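Local coordinates for protein nidogen-1 (Mus musculus, PDB 1GL4) that binds laminin, collagen IV and perlecan in basement membranes, the part here being its perlecan-binding G2 beta-barrel with the preceding EGF-like domain, at residues 132-137 with 153-158; 192-197 with 233-238; 206-211 with 220-225. All blocks are in the same frame, centred on the assembly; numbering follows the deposited sequence.

Contact 1: 132-137 with 153-158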
loop_
_atom_site.group_PDB
_atom_site.type_symbol
_atom_site.label_atom_id
_atom_site.label_comp_id
_atom_site.label_asym_id
_atom_site.label_seq_id
_atom_site.Cartn_x
_atom_site.Cartn_y
_atom_site.Cartn_z
ATOM N N GLY A 132 -6.008 1.664 12.333
ATOM C CA GLY A 132 -4.602 1.935 12.085
ATOM C C GLY A 132 -3.734 1.819 13.326
ATOM O O GLY A 132 -2.635 2.366 13.375
ATOM N N GLU A 133 -4.244 1.126 14.341
ATOM C CA GLU A 133 -3.510 0.904 15.581
ATOM C C GLU A 133 -3.370 -0.608 15.723
ATOM O O GLU A 133 -4.294 -1.275 16.178
ATOM C CB GLU A 133 -4.294 1.463 16.780
ATOM C CG GLU A 133 -4.567 2.967 16.725
ATOM C CD GLU A 133 -5.539 3.430 17.810
ATOM O OE1 GLU A 133 -6.657 2.880 17.904
ATOM O OE2 GLU A 133 -5.190 4.351 18.565
ATOM N N PHE A 134 -2.228 -1.156 15.315
ATOM C CA PHE A 134 -2.021 -2.599 15.402
ATOM C C PHE A 134 -0.563 -2.989 15.204
ATOM O O PHE A 134 0.265 -2.167 14.808
ATOM C CB PHE A 134 -2.900 -3.332 14.365
ATOM C CG PHE A 134 -2.524 -3.061 12.915
ATOM C CD1 PHE A 134 -1.699 -3.940 12.214
ATOM C CD2 PHE A 134 -3.024 -1.941 12.249
ATOM C CE1 PHE A 134 -1.380 -3.714 10.874
ATOM C CE2 PHE A 134 -2.712 -1.704 10.904
ATOM C CZ PHE A 134 -1.887 -2.592 10.213
ATOM N N THR A 135 -0.259 -4.247 15.507
ATOM C CA THR A 135 1.090 -4.783 15.344
ATOM C C THR A 135 1.012 -5.911 14.319
ATOM O O THR A 135 0.087 -6.725 14.356
ATOM C CB THR A 135 1.635 -5.383 16.657
ATOM O OG1 THR A 135 1.686 -4.370 17.667
ATOM C CG2 THR A 135 3.036 -5.952 16.438
ATOM N N ARG A 136 1.982 -5.950 13.411
ATOM C CA ARG A 136 2.042 -6.975 12.377
ATOM C C ARG A 136 3.351 -7.746 12.492
ATOM O O ARG A 136 4.429 -7.157 12.383
ATOM C CB ARG A 136 1.967 -6.344 10.980
ATOM C CG ARG A 136 2.028 -7.357 9.825
ATOM C CD ARG A 136 2.608 -6.750 8.538
ATOM N NE ARG A 136 2.356 -7.589 7.363
ATOM C CZ ARG A 136 2.822 -7.335 6.141
ATOM N NH1 ARG A 136 3.579 -6.265 5.923
ATOM N NH2 ARG A 136 2.506 -8.137 5.125
ATOM N N GLN A 137 3.256 -9.051 12.736
ATOM C CA GLN A 137 4.440 -9.905 12.813
ATOM C C GLN A 137 4.364 -10.778 11.568
ATOM O O GLN A 137 3.391 -11.505 11.395
ATOM C CB GLN A 137 4.398 -10.824 14.040
ATOM C CG GLN A 137 4.315 -10.136 15.393
ATOM C CD GLN A 137 4.129 -11.142 16.525
ATOM O OE1 GLN A 137 5.042 -11.910 16.847
ATOM N NE2 GLN A 137 2.936 -11.152 17.127
ATOM N N GLN A 153 6.119 -4.742 12.101
ATOM C CA GLN A 153 5.621 -3.397 11.826
ATOM C C GLN A 153 4.623 -2.952 12.885
ATOM O O GLN A 153 3.726 -3.707 13.265
ATOM C CB GLN A 153 4.970 -3.341 10.435
ATOM C CG GLN A 153 5.969 -3.230 9.271
ATOM C CD GLN A 153 5.319 -3.405 7.899
ATOM O OE1 GLN A 153 5.769 -2.830 6.902
ATOM N NE2 GLN A 153 4.275 -4.212 7.840
ATOM N N GLN A 154 4.795 -1.726 13.367
ATOM C CA GLN A 154 3.906 -1.167 14.375
ATOM C C GLN A 154 3.196 0.056 13.812
ATOM O O GLN A 154 3.838 0.963 13.273
ATOM C CB GLN A 154 4.698 -0.772 15.624
ATOM C CG GLN A 154 3.853 -0.138 16.725
ATOM C CD GLN A 154 2.785 -1.076 17.270
ATOM O OE1 GLN A 154 3.061 -2.239 17.580
ATOM N NE2 GLN A 154 1.560 -0.570 17.400
ATOM N N PHE A 155 1.871 0.064 13.931
ATOM C CA PHE A 155 1.045 1.165 13.448
ATOM C C PHE A 155 0.469 1.871 14.674
ATOM O O PHE A 155 -0.136 1.229 15.540
ATOM C CB PHE A 155 -0.078 0.630 12.558
ATOM C CG PHE A 155 0.415 -0.100 11.331
ATOM C CD1 PHE A 155 1.004 -1.357 11.440
ATOM C CD2 PHE A 155 0.290 0.472 10.072
ATOM C CE1 PHE A 155 1.463 -2.036 10.307
ATOM C CE2 PHE A 155 0.743 -0.194 8.929
ATOM C CZ PHE A 155 1.331 -1.451 9.050
ATOM N N SER A 156 0.639 3.186 14.736
ATOM C CA SER A 156 0.193 3.953 15.898
ATOM C C SER A 156 -0.891 5.005 15.672
ATOM O O SER A 156 -0.897 6.039 16.343
ATOM C CB SER A 156 1.413 4.625 16.543
ATOM O OG SER A 156 2.482 3.706 16.674
ATOM N N GLY A 157 -1.798 4.744 14.738
ATOM C CA GLY A 157 -2.878 5.676 14.465
ATOM C C GLY A 157 -2.477 6.944 13.734
ATOM O O GLY A 157 -1.398 7.026 13.138
ATOM N N ILE A 158 -3.363 7.934 13.777
ATOM C CA ILE A 158 -3.138 9.221 13.127
ATOM C C ILE A 158 -2.423 10.155 14.102
ATOM O O ILE A 158 -2.916 10.399 15.205
ATOM C CB ILE A 158 -4.477 9.859 12.712
ATOM C CG1 ILE A 158 -5.258 8.885 11.821
ATOM C CG2 ILE A 158 -4.229 11.163 11.958
ATOM C CD1 ILE A 158 -6.679 9.317 11.537
#
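F134 and F155 face each other as a hydrogen-bonded pair of antiparallel strands, and their rings form an offset stack with planes 13° apart and centroids 3.9 Å apart. CG of F134 lies between the backbone N and carbonyl carbon (chi1 66°) and CG of F155 anti to the carbonyl carbon (chi1 -61°), torsions that start both rings side by side on one face of the sheet, pointing the same way. F134 CZ sits over the centre of the F155 ring, whereas F155 CD1 lies toward the rim of the F134 ring, and F155 CB adds a CH-pi contact over that F134 face. The closest ring atoms, F134 CE1 and F155 CE1, are 3.3 Å apart. On the other face of the sheet, T135 OG1 donates to Q154 OE1 at an unusually short 2.5 Å, and Q154 NE2 turns back to F155 O in a weak bond. R136 runs beside Q153 on the phenylalanine face. Backbone bonds such as F155 N to F134 O (2.9 Å) and R136 N to Q153 O (2.8 Å) set the pairing, which G157 N extends to G132 O. F155 packs on helix 107-115 of the beta-barrel domain, and F134 lies on I231 and F233. The buried R136 guanidinium bonds P107 O and Q229 OE1, so its charge is not left without polar partners beside the apolar rings.

Contact 2: 192-197 with 233-238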
loop_
_atom_site.group_PDB
_atom_site.type_symbol
_atom_site.label_atom_id
_atom_site.label_comp_id
_atom_site.label_asym_id
_atom_site.label_seq_id
_atom_site.Cartn_x
_atom_site.Cartn_y
_atom_site.Cartn_z
ATOM N N TYR A 192 -7.862 -14.110 5.233
ATOM C CA TYR A 192 -7.537 -13.539 6.531
ATOM C C TYR A 192 -8.537 -14.066 7.559
ATOM O O TYR A 192 -9.731 -13.767 7.482
ATOM C CB TYR A 192 -7.588 -12.003 6.465
ATOM C CG TYR A 192 -6.415 -11.387 5.716
ATOM C CD1 TYR A 192 -6.287 -11.529 4.333
ATOM C CD2 TYR A 192 -5.406 -10.712 6.403
ATOM C CE1 TYR A 192 -5.165 -11.014 3.644
ATOM C CE2 TYR A 192 -4.283 -10.198 5.732
ATOM C CZ TYR A 192 -4.169 -10.354 4.354
ATOM O OH TYR A 192 -3.054 -9.864 3.699
ATOM N N HIS A 193 -8.033 -14.849 8.512
ATOM C CA HIS A 193 -8.850 -15.456 9.565
ATOM C C HIS A 193 -8.879 -14.615 10.845
ATOM O O HIS A 193 -7.831 -14.233 11.370
ATOM C CB HIS A 193 -8.313 -16.857 9.883
ATOM C CG HIS A 193 -8.209 -17.747 8.683
ATOM N ND1 HIS A 193 -9.311 -18.328 8.090
ATOM C CD2 HIS A 193 -7.143 -18.102 7.927
ATOM C CE1 HIS A 193 -8.928 -18.998 7.017
ATOM N NE2 HIS A 193 -7.618 -18.877 6.894
ATOM N N TYR A 194 -10.084 -14.343 11.342
ATOM C CA TYR A 194 -10.268 -13.541 12.555
ATOM C C TYR A 194 -10.737 -14.369 13.751
ATOM O O TYR A 194 -11.578 -15.260 13.608
ATOM C CB TYR A 194 -11.295 -12.427 12.310
ATOM C CG TYR A 194 -11.764 -11.751 13.585
ATOM C CD1 TYR A 194 -10.980 -10.783 14.216
ATOM C CD2 TYR A 194 -12.958 -12.138 14.205
ATOM C CE1 TYR A 194 -11.365 -10.223 15.431
ATOM C CE2 TYR A 194 -13.352 -11.584 15.428
ATOM C CZ TYR A 194 -12.549 -10.630 16.034
ATOM O OH TYR A 194 -12.909 -10.100 17.255
ATOM N N SER A 195 -10.199 -14.048 14.927
ATOM C CA SER A 195 -10.556 -14.724 16.171
ATOM C C SER A 195 -10.053 -13.950 17.394
ATOM O O SER A 195 -8.846 -13.797 17.599
ATOM C CB SER A 195 -9.982 -16.145 16.196
ATOM O OG SER A 195 -10.219 -16.760 17.452
ATOM N N SER A 196 -10.991 -13.463 18.201
ATOM C CA SER A 196 -10.683 -12.712 19.415
ATOM C C SER A 196 -9.540 -11.702 19.312
ATOM O O SER A 196 -8.530 -11.807 20.013
ATOM C CB SER A 196 -10.418 -13.683 20.570
ATOM O OG SER A 196 -11.627 -14.309 20.979
ATOM N N SER A 197 -9.723 -10.717 18.437
ATOM C CA SER A 197 -8.754 -9.646 18.222
ATOM C C SER A 197 -7.420 -10.077 17.622
ATOM O O SER A 197 -6.404 -9.403 17.805
ATOM C CB SER A 197 -8.520 -8.887 19.529
ATOM O OG SER A 197 -9.752 -8.390 20.026
ATOM N N PHE A 233 -4.435 -6.402 17.605
ATOM C CA PHE A 233 -4.993 -5.079 17.871
ATOM C C PHE A 233 -6.001 -5.125 19.022
ATOM O O PHE A 233 -6.288 -6.195 19.560
ATOM C CB PHE A 233 -5.679 -4.570 16.598
ATOM C CG PHE A 233 -6.655 -5.553 16.002
ATOM C CD1 PHE A 233 -8.008 -5.507 16.336
ATOM C CD2 PHE A 233 -6.217 -6.539 15.122
ATOM C CE1 PHE A 233 -8.909 -6.431 15.802
ATOM C CE2 PHE A 233 -7.111 -7.472 14.580
ATOM C CZ PHE A 233 -8.457 -7.420 14.919
ATOM N N GLN A 234 -6.534 -3.963 19.391
ATOM C CA GLN A 234 -7.515 -3.870 20.470
ATOM C C GLN A 234 -8.900 -3.490 19.951
ATOM O O GLN A 234 -9.022 -2.675 19.042
ATOM C CB GLN A 234 -7.074 -2.824 21.501
ATOM C CG GLN A 234 -5.781 -3.158 22.222
ATOM C CD GLN A 234 -5.928 -4.341 23.160
ATOM O OE1 GLN A 234 -6.758 -4.325 24.075
ATOM N NE2 GLN A 234 -5.120 -5.373 22.944
ATOM N N GLU A 235 -9.935 -4.091 20.532
ATOM C CA GLU A 235 -11.320 -3.800 20.162
ATOM C C GLU A 235 -12.056 -3.423 21.446
ATOM O O GLU A 235 -11.772 -3.974 22.511
ATOM C CB GLU A 235 -11.986 -5.023 19.527
ATOM C CG GLU A 235 -11.269 -5.566 18.293
ATOM C CD GLU A 235 -11.982 -6.763 17.686
ATOM O OE1 GLU A 235 -12.869 -6.568 16.824
ATOM O OE2 GLU A 235 -11.665 -7.903 18.083
ATOM N N CYS A 236 -12.994 -2.487 21.361
ATOM C CA CYS A 236 -13.720 -2.074 22.554
ATOM C C CYS A 236 -14.449 -3.271 23.158
ATOM O O CYS A 236 -15.252 -3.927 22.492
ATOM C CB CYS A 236 -14.704 -0.950 22.227
ATOM S SG CYS A 236 -15.260 -0.049 23.712
ATOM N N ALA A 237 -14.155 -3.549 24.426
ATOM C CA ALA A 237 -14.741 -4.690 25.127
ATOM C C ALA A 237 -16.131 -4.443 25.707
ATOM O O ALA A 237 -16.608 -5.209 26.542
ATOM C CB ALA A 237 -13.795 -5.158 26.228
ATOM N N HIS A 238 -16.780 -3.376 25.263
ATOM C CA HIS A 238 -18.114 -3.061 25.746
ATOM C C HIS A 238 -19.049 -3.120 24.544
ATOM O O HIS A 238 -18.678 -3.655 23.498
ATOM C CB HIS A 238 -18.114 -1.674 26.393
ATOM C CG HIS A 238 -16.989 -1.470 27.363
ATOM N ND1 HIS A 238 -16.850 -2.222 28.509
ATOM C CD2 HIS A 238 -15.920 -0.639 27.328
ATOM C CE1 HIS A 238 -15.743 -1.864 29.137
ATOM N NE2 HIS A 238 -15.160 -0.906 28.441
HETATM O O HOH W 1 -9.278 -6.593 21.985
#
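S197, at the turn between strands 182-195 and 198-210, meets E235 and F233 of the loop that follows strand 221-232. Its hydroxyl OG, anti to its own carbonyl carbon (chi1 -57°), donates to E235 OE2 at 2.8 Å and uses the anti lone pair of that oxygen. Y194 takes the syn lone pair: its OH donates to the same OE2 at 2.7 Å, phenol and carboxylate meeting tip to tip with their planes 88° apart. Extended beyond CG (chi2 -179°), the E235 chain brings CD out to where OE2 meets both hydroxyls. A water joins S197 and E235 a second time, donating to S197 OG at 2.7 Å and accepting from E235 N at 3.0 Å. The F233 ring packs against the backbone of S197, its CZ 3.9 Å from S197 C, with S197 O over one face of the ring toward the rim; S197 CB rests 3.5 Å from F233 O. An apolar contact comes from the rim of the Y194 ring, CE1 of Y194 lying 4.1 Å from CZ of F233, the two side chains crossing at about a right angle. Further along the loop, C236 is disulfide-bonded to C29, which ties this loop to the EGF-like domain. Two hydroxyl donors on OE2, together with the salt bridge from R242 to OE1, would favour an ionised E235, so that one carboxylate fastens a hairpin end of the barrel to the loop beside F233.

Contact 3: 206-211 with 220-225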
loop_
_atom_site.group_PDB
_atom_site.type_symbol
_atom_site.label_atom_id
_atom_site.label_comp_id
_atom_site.label_asym_id
_atom_site.label_seq_id
_atom_site.Cartn_x
_atom_site.Cartn_y
_atom_site.Cartn_z
ATOM N N GLU A 206 4.022 -17.669 -6.185
ATOM C CA GLU A 206 5.206 -17.675 -7.029
ATOM C C GLU A 206 5.413 -16.282 -7.620
ATOM O O GLU A 206 4.483 -15.478 -7.686
ATOM C CB GLU A 206 5.064 -18.707 -8.158
ATOM C CG GLU A 206 4.091 -18.313 -9.253
ATOM C CD GLU A 206 4.133 -19.247 -10.459
ATOM O OE1 GLU A 206 3.561 -18.875 -11.507
ATOM O OE2 GLU A 206 4.728 -20.345 -10.364
ATOM N N TYR A 207 6.645 -16.000 -8.028
ATOM C CA TYR A 207 6.987 -14.726 -8.640
ATOM C C TYR A 207 8.007 -15.011 -9.736
ATOM O O TYR A 207 8.724 -16.017 -9.687
ATOM C CB TYR A 207 7.545 -13.751 -7.593
ATOM C CG TYR A 207 8.778 -14.231 -6.857
ATOM C CD1 TYR A 207 10.052 -13.903 -7.309
ATOM C CD2 TYR A 207 8.669 -15.022 -5.712
ATOM C CE1 TYR A 207 11.194 -14.350 -6.642
ATOM C CE2 TYR A 207 9.805 -15.481 -5.042
ATOM C CZ TYR A 207 11.059 -15.143 -5.513
ATOM O OH TYR A 207 12.186 -15.624 -4.884
ATOM N N THR A 208 8.057 -14.142 -10.735
ATOM C CA THR A 208 8.972 -14.336 -11.850
ATOM C C THR A 208 10.097 -13.320 -11.876
ATOM O O THR A 208 9.867 -12.132 -11.663
ATOM C CB THR A 208 8.221 -14.248 -13.187
ATOM O OG1 THR A 208 7.209 -15.257 -13.231
ATOM C CG2 THR A 208 9.187 -14.446 -14.367
ATOM N N VAL A 209 11.312 -13.799 -12.140
ATOM C CA VAL A 209 12.485 -12.934 -12.230
ATOM C C VAL A 209 12.947 -12.816 -13.683
ATOM O O VAL A 209 13.277 -13.817 -14.324
ATOM C CB VAL A 209 13.671 -13.479 -11.400
ATOM C CG1 VAL A 209 14.884 -12.576 -11.575
ATOM C CG2 VAL A 209 13.289 -13.566 -9.928
ATOM N N MET A 210 12.956 -11.591 -14.202
ATOM C CA MET A 210 13.403 -11.335 -15.568
ATOM C C MET A 210 14.845 -10.822 -15.512
ATOM O O MET A 210 15.147 -9.870 -14.784
ATOM C CB MET A 210 12.504 -10.298 -16.240
ATOM C CG MET A 210 11.057 -10.736 -16.401
ATOM S SD MET A 210 10.051 -9.470 -17.223
ATOM C CE MET A 210 10.440 -9.815 -18.956
ATOM N N GLU A 211 15.726 -11.460 -16.276
ATOM C CA GLU A 211 17.145 -11.100 -16.316
ATOM C C GLU A 211 17.405 -9.683 -16.839
ATOM O O GLU A 211 16.603 -9.138 -17.594
ATOM C CB GLU A 211 17.907 -12.124 -17.163
ATOM C CG GLU A 211 17.982 -13.512 -16.536
ATOM C CD GLU A 211 18.952 -13.570 -15.361
ATOM O OE1 GLU A 211 20.108 -13.136 -15.539
ATOM O OE2 GLU A 211 18.567 -14.050 -14.268
ATOM N N SER A 220 13.589 -16.039 -18.519
ATOM C CA SER A 220 13.111 -15.741 -17.166
ATOM C C SER A 220 12.934 -17.017 -16.345
ATOM O O SER A 220 12.877 -18.119 -16.901
ATOM C CB SER A 220 11.780 -14.989 -17.239
ATOM O OG SER A 220 10.782 -15.789 -17.853
ATOM N N HIS A 221 12.839 -16.863 -15.025
ATOM C CA HIS A 221 12.675 -18.006 -14.131
ATOM C C HIS A 221 11.780 -17.680 -12.936
ATOM O O HIS A 221 11.801 -16.569 -12.406
ATOM C CB HIS A 221 14.044 -18.494 -13.650
ATOM C CG HIS A 221 14.998 -17.391 -13.311
ATOM N ND1 HIS A 221 15.241 -16.984 -12.018
ATOM C CD2 HIS A 221 15.781 -16.619 -14.102
ATOM C CE1 HIS A 221 16.136 -16.012 -12.025
ATOM N NE2 HIS A 221 16.479 -15.770 -13.277
ATOM N N THR A 222 11.000 -18.669 -12.517
ATOM C CA THR A 222 10.066 -18.514 -11.412
ATOM C C THR A 222 10.578 -19.093 -10.102
ATOM O O THR A 222 11.398 -20.016 -10.087
ATOM C CB THR A 222 8.737 -19.195 -11.740
ATOM O OG1 THR A 222 8.973 -20.593 -11.970
ATOM C CG2 THR A 222 8.121 -18.578 -12.980
ATOM N N HIS A 223 10.078 -18.548 -8.998
ATOM C CA HIS A 223 10.472 -19.005 -7.675
ATOM C C HIS A 223 9.248 -18.919 -6.770
ATOM O O HIS A 223 8.298 -18.201 -7.077
ATOM C CB HIS A 223 11.630 -18.149 -7.154
ATOM C CG HIS A 223 12.847 -18.206 -8.029
ATOM N ND1 HIS A 223 13.688 -19.298 -8.064
ATOM C CD2 HIS A 223 13.309 -17.346 -8.969
ATOM C CE1 HIS A 223 14.611 -19.112 -8.991
ATOM N NE2 HIS A 223 14.403 -17.936 -9.556
ATOM N N ILE A 224 9.268 -19.658 -5.668
ATOM C CA ILE A 224 8.129 -19.698 -4.754
ATOM C C ILE A 224 8.482 -19.289 -3.331
ATOM O O ILE A 224 9.571 -19.589 -2.849
ATOM C CB ILE A 224 7.558 -21.135 -4.670
ATOM C CG1 ILE A 224 7.282 -21.675 -6.071
ATOM C CG2 ILE A 224 6.288 -21.154 -3.815
ATOM C CD1 ILE A 224 7.095 -23.187 -6.117
ATOM N N TYR A 225 7.563 -18.596 -2.664
ATOM C CA TYR A 225 7.774 -18.235 -1.266
ATOM C C TYR A 225 6.476 -18.312 -0.482
ATOM O O TYR A 225 5.386 -18.244 -1.054
ATOM C CB TYR A 225 8.458 -16.859 -1.092
ATOM C CG TYR A 225 7.858 -15.624 -1.758
ATOM C CD1 TYR A 225 8.532 -14.407 -1.688
ATOM C CD2 TYR A 225 6.654 -15.661 -2.462
ATOM C CE1 TYR A 225 8.039 -13.261 -2.294
ATOM C CE2 TYR A 225 6.147 -14.506 -3.079
ATOM C CZ TYR A 225 6.854 -13.309 -2.986
ATOM O OH TYR A 225 6.398 -12.160 -3.596
#
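V209 N donates to H221 O at 2.8 Å, a nearly straight bond (173°) that opens the antiparallel pairing of strands 206-210 and 221-225; H221 N returns to V209 O, and Y207 and H223 form the next hydrogen-bonded pair. Beside the loop that joins the two strands, the H221 imidazole is held through both nitrogens. NE2 donates to E211 OE2 at 2.9 Å, almost in the ring plane and on the anti lone pair of the carboxylate, while ND1 shares a hydrogen bond with H223 NE2. Such a grip fixes the rotation of the H221 ring, whose face receives V209 CB in an off-centre CH-pi contact and carries V209 O toward its rim. V209 CG2 also touches H223, reaching CD2 at the edge of that ring at 3.9 Å. Y207 holds CG between its backbone N and carbonyl carbon (chi1 58°), and its ring lies across the backbone of H223, with OH 3.4 Å from H223 CB. Beyond it, Y207 CD2 stands 3.6 Å above the centre of the Y225 ring, and the two aromatic planes are oblique at 48°. On the opposite side of the sheet, T208 OG1 meets T222 CG2 and E206 CB lies near I224 CG1. The hairpin lies at one end of the barrel and is bonded to neighbours on both sides: strand 206-210 bonds on its far edge to strand 182-195 through H184 and S182, I224 bonds to L143 just past strand 133-142, and Y225, edge-to-face with W227, anchors its OH on P104 O.

From the N terminus, contact 1 comes first, pairing the base of the hairpin 133-142/149-156, with 15 residues, mostly strand, between its segments. The chain then passes through strand 182-195 to the first half of contact 2, whose second half lies after strand 221-232. Contact 3 is nested within that larger loop and closes the hairpin of strands 198-210 and 221-232 near its far end. Contacts 2 and 3 lie on opposite sides of the chain's centre, their centres about 36 Å apart. Contacts 1 and 2 touch where F134 CB meets F233 CB at 3.8 Å. Strand 221-232 carries half of contact 3, leads into the loop of contact 2, and pairs with strand 133-142 of contact 1.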